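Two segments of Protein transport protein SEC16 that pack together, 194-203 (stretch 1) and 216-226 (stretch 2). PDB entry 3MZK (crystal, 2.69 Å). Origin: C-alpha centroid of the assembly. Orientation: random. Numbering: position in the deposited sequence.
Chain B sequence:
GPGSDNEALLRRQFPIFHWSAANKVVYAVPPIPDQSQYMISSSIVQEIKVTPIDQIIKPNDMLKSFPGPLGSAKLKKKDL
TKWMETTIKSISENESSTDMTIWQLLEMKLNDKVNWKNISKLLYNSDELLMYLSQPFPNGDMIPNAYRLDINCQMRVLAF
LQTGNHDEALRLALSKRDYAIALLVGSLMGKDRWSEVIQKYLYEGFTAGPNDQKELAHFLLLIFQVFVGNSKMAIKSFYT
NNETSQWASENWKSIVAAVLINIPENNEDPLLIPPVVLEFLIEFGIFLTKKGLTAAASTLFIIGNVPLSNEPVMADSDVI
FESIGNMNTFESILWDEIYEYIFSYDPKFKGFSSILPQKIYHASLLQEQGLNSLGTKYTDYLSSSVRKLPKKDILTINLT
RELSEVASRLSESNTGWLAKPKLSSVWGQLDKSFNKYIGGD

Stretch 1 194-203: WSEVIQKYLY
Stretch 2 (216-226) LAHFLLLIFQV

Antiparallel helices pack by presenting a stripe of residues spaced three or four apart, and rotamers help determine how the gap is filled. In SEC16, helices 194-203 and 216-226, most phi/psi near -60/-45 but Tyr-203 at -95/-8, run at 158° with axes 10.1 Å apart at closest approach. The register pairs CA atoms of Ser-195 with Gln-225 (6.7 Å), Gln-199 with Leu-221 (6.9 Å) and Leu-202 with Ala-217 (6.0 Å). The last is the closest of these CA pairs, and alanine offers only a methyl: Leu-202 CB lies 4.4 Å from Ala-217 CB.

Leu-202, pointing toward the partner in an m,t rotamer, places CD1 3.8 Å from Leu-221 CB and CD2 4.3 Å from Leu-220 CD1. Leu-221 leaves its backbone sideways, yet its t,p rotamer (176°, 54°) brings CD1 within 3.8 Å of Ile-198 CG2 and 4.0 Å of Gln-199 CG, the latter on an exposed flank. Ile-198, m,t, extends CD1 to 4.1 Å from CB of Phe-224 (chi1 m, CA-to-CB toward the partner) and 3.6 Å from Gln-225 NE2. Branched aliphatic chains suit this apolar gap.

At the other end, Gln-225 folds through m,m (-70°, -53°; chi3 -30°), carrying its amide to Ser-195, chi1 t: OG lies 2.8 Å from NE2 of Gln-225. A small hydroxyl suits this buried polar corner. The contact buries 409 Å² in total, largely through aliphatic packing.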

ATOM      1  N   TRP B 194       7.921 -19.070  -4.623  1.00 74.65           N
ATOM      2  CA  TRP B 194       8.740 -18.852  -3.439  1.00 70.64           C
ATOM      3  C   TRP B 194       8.495 -19.976  -2.438  1.00 71.97           C
ATOM      4  O   TRP B 194       9.430 -20.599  -1.936  1.00 65.78           O
ATOM      5  CB  TRP B 194       8.406 -17.502  -2.804  1.00 73.60           C
ATOM      6  CG  TRP B 194       9.035 -17.293  -1.460  1.00 79.74           C
ATOM      7  CD1 TRP B 194       8.482 -17.575  -0.242  1.00 85.50           C
ATOM      8  CD2 TRP B 194      10.334 -16.754  -1.196  1.00 83.61           C
ATOM      9  NE1 TRP B 194       9.360 -17.247   0.764  1.00 82.18           N
ATOM     10  CE2 TRP B 194      10.505 -16.739   0.204  1.00 88.43           C
ATOM     11  CE3 TRP B 194      11.372 -16.285  -2.006  1.00 90.26           C
ATOM     12  CZ2 TRP B 194      11.667 -16.272   0.809  1.00 92.69           C
ATOM     13  CZ3 TRP B 194      12.527 -15.823  -1.402  1.00103.43           C
ATOM     14  CH2 TRP B 194      12.664 -15.821  -0.009  1.00101.41           C
ATOM     15  N   SER B 195       7.222 -20.234  -2.162  1.00 69.86           N
ATOM     16  CA  SER B 195       6.829 -21.286  -1.234  1.00 71.65           C
ATOM     17  C   SER B 195       7.311 -22.663  -1.688  1.00 70.55           C
ATOM     18  O   SER B 195       7.825 -23.443  -0.889  1.00 68.10           O
ATOM     19  CB  SER B 195       5.309 -21.290  -1.062  1.00 75.14           C
ATOM     20  OG  SER B 195       4.882 -22.405  -0.302  1.00 87.65           O
ATOM     21  N   GLU B 196       7.141 -22.958  -2.972  1.00 73.97           N
ATOM     22  CA  GLU B 196       7.548 -24.254  -3.509  1.00 73.57           C
ATOM     23  C   GLU B 196       9.039 -24.494  -3.291  1.00 76.43           C
ATOM     24  O   GLU B 196       9.464 -25.612  -3.005  1.00 86.85           O
ATOM     25  CB  GLU B 196       7.202 -24.360  -4.997  1.00 68.64           C
ATOM     26  N   VAL B 197       9.831 -23.438  -3.429  1.00 70.11           N
ATOM     27  CA  VAL B 197      11.265 -23.542  -3.206  1.00 67.64           C
ATOM     28  C   VAL B 197      11.548 -23.890  -1.748  1.00 70.65           C
ATOM     29  O   VAL B 197      12.433 -24.696  -1.454  1.00 74.74           O
ATOM     30  CB  VAL B 197      11.997 -22.237  -3.581  1.00 67.25           C
ATOM     31  CG1 VAL B 197      13.484 -22.343  -3.254  1.00 59.21           C
ATOM     32  CG2 VAL B 197      11.787 -21.913  -5.057  1.00 63.75           C
ATOM     33  N   ILE B 198      10.791 -23.282  -0.840  1.00 65.02           N
ATOM     34  CA  ILE B 198      10.966 -23.534   0.584  1.00 66.60           C
ATOM     35  C   ILE B 198      10.758 -25.010   0.883  1.00 73.36           C
ATOM     36  O   ILE B 198      11.542 -25.630   1.606  1.00 61.77           O
ATOM     37  CB  ILE B 198       9.985 -22.710   1.433  1.00 63.17           C
ATOM     38  CG1 ILE B 198      10.114 -21.223   1.106  1.00 73.69           C
ATOM     39  CG2 ILE B 198      10.236 -22.955   2.908  1.00 56.14           C
ATOM     40  CD1 ILE B 198       9.222 -20.333   1.936  1.00 81.85           C
ATOM     41  N   GLN B 199       9.698 -25.571   0.311  1.00 79.79           N
ATOM     42  CA  GLN B 199       9.388 -26.977   0.508  1.00 79.24           C
ATOM     43  C   GLN B 199      10.525 -27.860   0.001  1.00 70.75           C
ATOM     44  O   GLN B 199      10.997 -28.748   0.717  1.00 66.54           O
ATOM     45  CB  GLN B 199       8.084 -27.339  -0.200  1.00 96.41           C
ATOM     46  CG  GLN B 199       6.913 -26.449   0.184  1.00113.09           C
ATOM     47  CD  GLN B 199       5.570 -27.094  -0.096  1.00119.24           C
ATOM     48  OE1 GLN B 199       5.483 -28.301  -0.326  1.00118.70           O
ATOM     49  NE2 GLN B 199       4.513 -26.292  -0.078  1.00124.29           N
ATOM     50  N   LYS B 200      10.966 -27.613  -1.231  1.00 64.39           N
ATOM     51  CA  LYS B 200      12.007 -28.437  -1.840  1.00 64.65           C
ATOM     52  C   LYS B 200      13.293 -28.384  -1.021  1.00 76.69           C
ATOM     53  O   LYS B 200      13.968 -29.391  -0.847  1.00 84.85           O
ATOM     54  CB  LYS B 200      12.248 -28.044  -3.310  1.00 52.31           C
ATOM     55  CG  LYS B 200      11.174 -28.653  -4.321  1.00 61.63           C
ATOM     56  CD  LYS B 200      11.221 -27.933  -5.724  1.00148.92           C
ATOM     57  CE  LYS B 200      10.078 -28.450  -6.669  1.00122.42           C
ATOM     58  NZ  LYS B 200      10.095 -27.670  -8.011  1.00 70.21           N
ATOM     59  N   TYR B 201      13.630 -27.207  -0.511  1.00 78.63           N
ATOM     60  CA  TYR B 201      14.838 -27.065   0.300  1.00 82.10           C
ATOM     61  C   TYR B 201      14.742 -27.871   1.600  1.00 84.97           C
ATOM     62  O   TYR B 201      15.676 -28.579   1.972  1.00 88.01           O
ATOM     63  CB  TYR B 201      15.140 -25.588   0.594  1.00 72.76           C
ATOM     64  CG  TYR B 201      16.084 -25.388   1.751  1.00 65.03           C
ATOM     65  CD1 TYR B 201      17.443 -25.640   1.619  1.00 68.87           C
ATOM     66  CD2 TYR B 201      15.614 -24.960   2.984  1.00 65.74           C
ATOM     67  CE1 TYR B 201      18.310 -25.467   2.682  1.00 60.16           C
ATOM     68  CE2 TYR B 201      16.468 -24.783   4.050  1.00 70.92           C
ATOM     69  CZ  TYR B 201      17.815 -25.040   3.896  1.00 68.69           C
ATOM     70  OH  TYR B 201      18.664 -24.867   4.966  1.00 61.11           O
ATOM     71  N   LEU B 202      13.601 -27.778   2.274  1.00 78.39           N
ATOM     72  CA  LEU B 202      13.406 -28.468   3.543  1.00 78.28           C
ATOM     73  C   LEU B 202      13.281 -29.981   3.379  1.00 81.55           C
ATOM     74  O   LEU B 202      13.916 -30.743   4.107  1.00 84.47           O
ATOM     75  CB  LEU B 202      12.170 -27.925   4.270  1.00 75.17           C
ATOM     76  CG  LEU B 202      12.219 -26.471   4.748  1.00 76.95           C
ATOM     77  CD1 LEU B 202      10.881 -26.048   5.316  1.00 71.95           C
ATOM     78  CD2 LEU B 202      13.318 -26.272   5.776  1.00 78.64           C
ATOM     79  N   TYR B 203      12.470 -30.410   2.418  1.00 87.92           N
ATOM     80  CA  TYR B 203      12.084 -31.816   2.309  1.00 92.19           C
ATOM     81  C   TYR B 203      12.942 -32.634   1.348  1.00101.22           C
ATOM     82  O   TYR B 203      12.806 -33.854   1.283  1.00102.05           O
ATOM     83  CB  TYR B 203      10.606 -31.932   1.922  1.00 81.87           C
ATOM     84  N   LEU B 216      10.309 -31.040  12.436  1.00 81.12           N
ATOM     85  CA  LEU B 216      11.117 -29.836  12.283  1.00 70.03           C
ATOM     86  C   LEU B 216      10.713 -29.072  11.032  1.00 70.77           C
ATOM     87  O   LEU B 216      10.461 -27.869  11.080  1.00 66.62           O
ATOM     88  CB  LEU B 216      12.597 -30.196  12.190  1.00 81.40           C
ATOM     89  CG  LEU B 216      13.404 -30.227  13.486  1.00 96.24           C
ATOM     90  CD1 LEU B 216      14.809 -30.744  13.225  1.00100.17           C
ATOM     91  CD2 LEU B 216      13.452 -28.845  14.102  1.00 94.28           C
ATOM     92  N   ALA B 217      10.656 -29.787   9.915  1.00 69.35           N
ATOM     93  CA  ALA B 217      10.313 -29.192   8.632  1.00 62.24           C
ATOM     94  C   ALA B 217       8.931 -28.546   8.660  1.00 64.23           C
ATOM     95  O   ALA B 217       8.749 -27.436   8.169  1.00 71.27           O
ATOM     96  CB  ALA B 217      10.384 -30.238   7.535  1.00 67.63           C
ATOM     97  N   HIS B 218       7.958 -29.246   9.233  1.00 53.18           N
ATOM     98  CA  HIS B 218       6.605 -28.718   9.301  1.00 66.18           C
ATOM     99  C   HIS B 218       6.598 -27.348   9.955  1.00 68.52           C
ATOM    100  O   HIS B 218       6.000 -26.403   9.442  1.00 68.95           O
ATOM    101  CB  HIS B 218       5.694 -29.660  10.086  1.00 82.00           C
ATOM    102  CG  HIS B 218       5.527 -31.004   9.454  1.00 97.12           C
ATOM    103  ND1 HIS B 218       6.361 -32.065   9.730  1.00113.46           N
ATOM    104  CD2 HIS B 218       4.623 -31.460   8.554  1.00 97.60           C
ATOM    105  CE1 HIS B 218       5.977 -33.118   9.029  1.00118.06           C
ATOM    106  NE2 HIS B 218       4.925 -32.776   8.309  1.00109.00           N
ATOM    107  N   PHE B 219       7.268 -27.248  11.096  1.00 70.47           N
ATOM    108  CA  PHE B 219       7.245 -26.025  11.882  1.00 64.79           C
ATOM    109  C   PHE B 219       7.905 -24.882  11.112  1.00 60.77           C
ATOM    110  O   PHE B 219       7.304 -23.825  10.929  1.00 54.94           O
ATOM    111  CB  PHE B 219       7.918 -26.249  13.237  1.00 54.85           C
ATOM    112  CG  PHE B 219       7.401 -25.355  14.332  1.00 67.14           C
ATOM    113  CD1 PHE B 219       7.350 -25.802  15.643  1.00 60.46           C
ATOM    114  CD2 PHE B 219       6.975 -24.066  14.055  1.00 69.96           C
ATOM    115  CE1 PHE B 219       6.882 -24.985  16.654  1.00 55.31           C
ATOM    116  CE2 PHE B 219       6.504 -23.243  15.066  1.00 67.20           C
ATOM    117  CZ  PHE B 219       6.459 -23.706  16.366  1.00 58.38           C
ATOM    118  N   LEU B 220       9.133 -25.104  10.652  1.00 64.85           N
ATOM    119  CA  LEU B 220       9.857 -24.091   9.887  1.00 73.97           C
ATOM    120  C   LEU B 220       9.073 -23.660   8.652  1.00 78.51           C
ATOM    121  O   LEU B 220       8.963 -22.465   8.356  1.00 79.53           O
ATOM    122  CB  LEU B 220      11.235 -24.607   9.464  1.00 76.86           C
ATOM    123  CG  LEU B 220      12.317 -24.679  10.539  1.00 77.49           C
ATOM    124  CD1 LEU B 220      13.593 -25.260   9.958  1.00 69.77           C
ATOM    125  CD2 LEU B 220      12.569 -23.302  11.131  1.00 77.89           C
ATOM    126  N   LEU B 221       8.536 -24.641   7.935  1.00 65.63           N
ATOM    127  CA  LEU B 221       7.771 -24.375   6.728  1.00 55.64           C
ATOM    128  C   LEU B 221       6.637 -23.408   7.017  1.00 64.25           C
ATOM    129  O   LEU B 221       6.447 -22.432   6.294  1.00 71.07           O
ATOM    130  CB  LEU B 221       7.216 -25.673   6.151  1.00 58.08           C
ATOM    131  CG  LEU B 221       6.307 -25.523   4.932  1.00 62.49           C
ATOM    132  CD1 LEU B 221       6.991 -24.719   3.839  1.00 67.86           C
ATOM    133  CD2 LEU B 221       5.902 -26.888   4.418  1.00 65.44           C
ATOM    134  N   LEU B 222       5.893 -23.671   8.086  1.00 54.82           N
ATOM    135  CA  LEU B 222       4.741 -22.846   8.422  1.00 60.82           C
ATOM    136  C   LEU B 222       5.123 -21.411   8.771  1.00 66.73           C
ATOM    137  O   LEU B 222       4.506 -20.464   8.283  1.00 75.98           O
ATOM    138  CB  LEU B 222       3.943 -23.465   9.568  1.00 63.85           C
ATOM    139  CG  LEU B 222       2.720 -22.629   9.945  1.00 63.79           C
ATOM    140  CD1 LEU B 222       1.456 -23.442   9.797  1.00 69.23           C
ATOM    141  CD2 LEU B 222       2.854 -22.076  11.355  1.00 65.67           C
ATOM    142  N   ILE B 223       6.131 -21.255   9.626  1.00 58.73           N
ATOM    143  CA  ILE B 223       6.612 -19.930  10.017  1.00 59.75           C
ATOM    144  C   ILE B 223       6.992 -19.073   8.815  1.00 56.41           C
ATOM    145  O   ILE B 223       6.649 -17.893   8.750  1.00 57.05           O
ATOM    146  CB  ILE B 223       7.831 -20.026  10.946  1.00 55.38           C
ATOM    147  CG1 ILE B 223       7.452 -20.747  12.239  1.00 55.98           C
ATOM    148  CG2 ILE B 223       8.353 -18.646  11.268  1.00 47.01           C
ATOM    149  CD1 ILE B 223       8.586 -20.875  13.216  1.00 38.86           C
ATOM    150  N   PHE B 224       7.703 -19.673   7.865  1.00 60.51           N
ATOM    151  CA  PHE B 224       8.139 -18.952   6.673  1.00 62.35           C
ATOM    152  C   PHE B 224       6.986 -18.685   5.711  1.00 63.57           C
ATOM    153  O   PHE B 224       6.997 -17.695   4.983  1.00 74.20           O
ATOM    154  CB  PHE B 224       9.273 -19.704   5.967  1.00 58.62           C
ATOM    155  CG  PHE B 224      10.528 -19.799   6.781  1.00 57.47           C
ATOM    156  CD1 PHE B 224      11.014 -18.690   7.458  1.00 61.95           C
ATOM    157  CD2 PHE B 224      11.213 -20.998   6.890  1.00 64.79           C
ATOM    158  CE1 PHE B 224      12.166 -18.774   8.221  1.00 58.31           C
ATOM    159  CE2 PHE B 224      12.368 -21.088   7.652  1.00 62.00           C
ATOM    160  CZ  PHE B 224      12.843 -19.975   8.318  1.00 56.83           C
ATOM    161  N   GLN B 225       5.991 -19.566   5.708  1.00 59.13           N
ATOM    162  CA  GLN B 225       4.819 -19.373   4.859  1.00 62.79           C
ATOM    163  C   GLN B 225       3.987 -18.199   5.345  1.00 65.91           C
ATOM    164  O   GLN B 225       3.517 -17.390   4.549  1.00 70.97           O
ATOM    165  CB  GLN B 225       3.952 -20.631   4.826  1.00 68.67           C
ATOM    166  CG  GLN B 225       4.572 -21.794   4.088  1.00 81.31           C
ATOM    167  CD  GLN B 225       5.009 -21.417   2.693  1.00 91.80           C
ATOM    168  OE1 GLN B 225       4.417 -20.545   2.059  1.00 92.25           O
ATOM    169  NE2 GLN B 225       6.061 -22.064   2.209  1.00105.85           N
ATOM    170  N   VAL B 226       3.811 -18.110   6.658  1.00 58.54           N
ATOM    171  CA  VAL B 226       2.957 -17.089   7.249  1.00 59.75           C
ATOM    172  C   VAL B 226       3.436 -15.684   6.904  1.00 68.57           C
ATOM    173  O   VAL B 226       2.643 -14.831   6.503  1.00 78.26           O
ATOM    174  CB  VAL B 226       2.868 -17.245   8.786  1.00 60.62           C
ATOM    175  CG1 VAL B 226       2.187 -16.033   9.415  1.00 49.98           C
ATOM    176  CG2 VAL B 226       2.145 -18.538   9.153  1.00 42.81           C
TER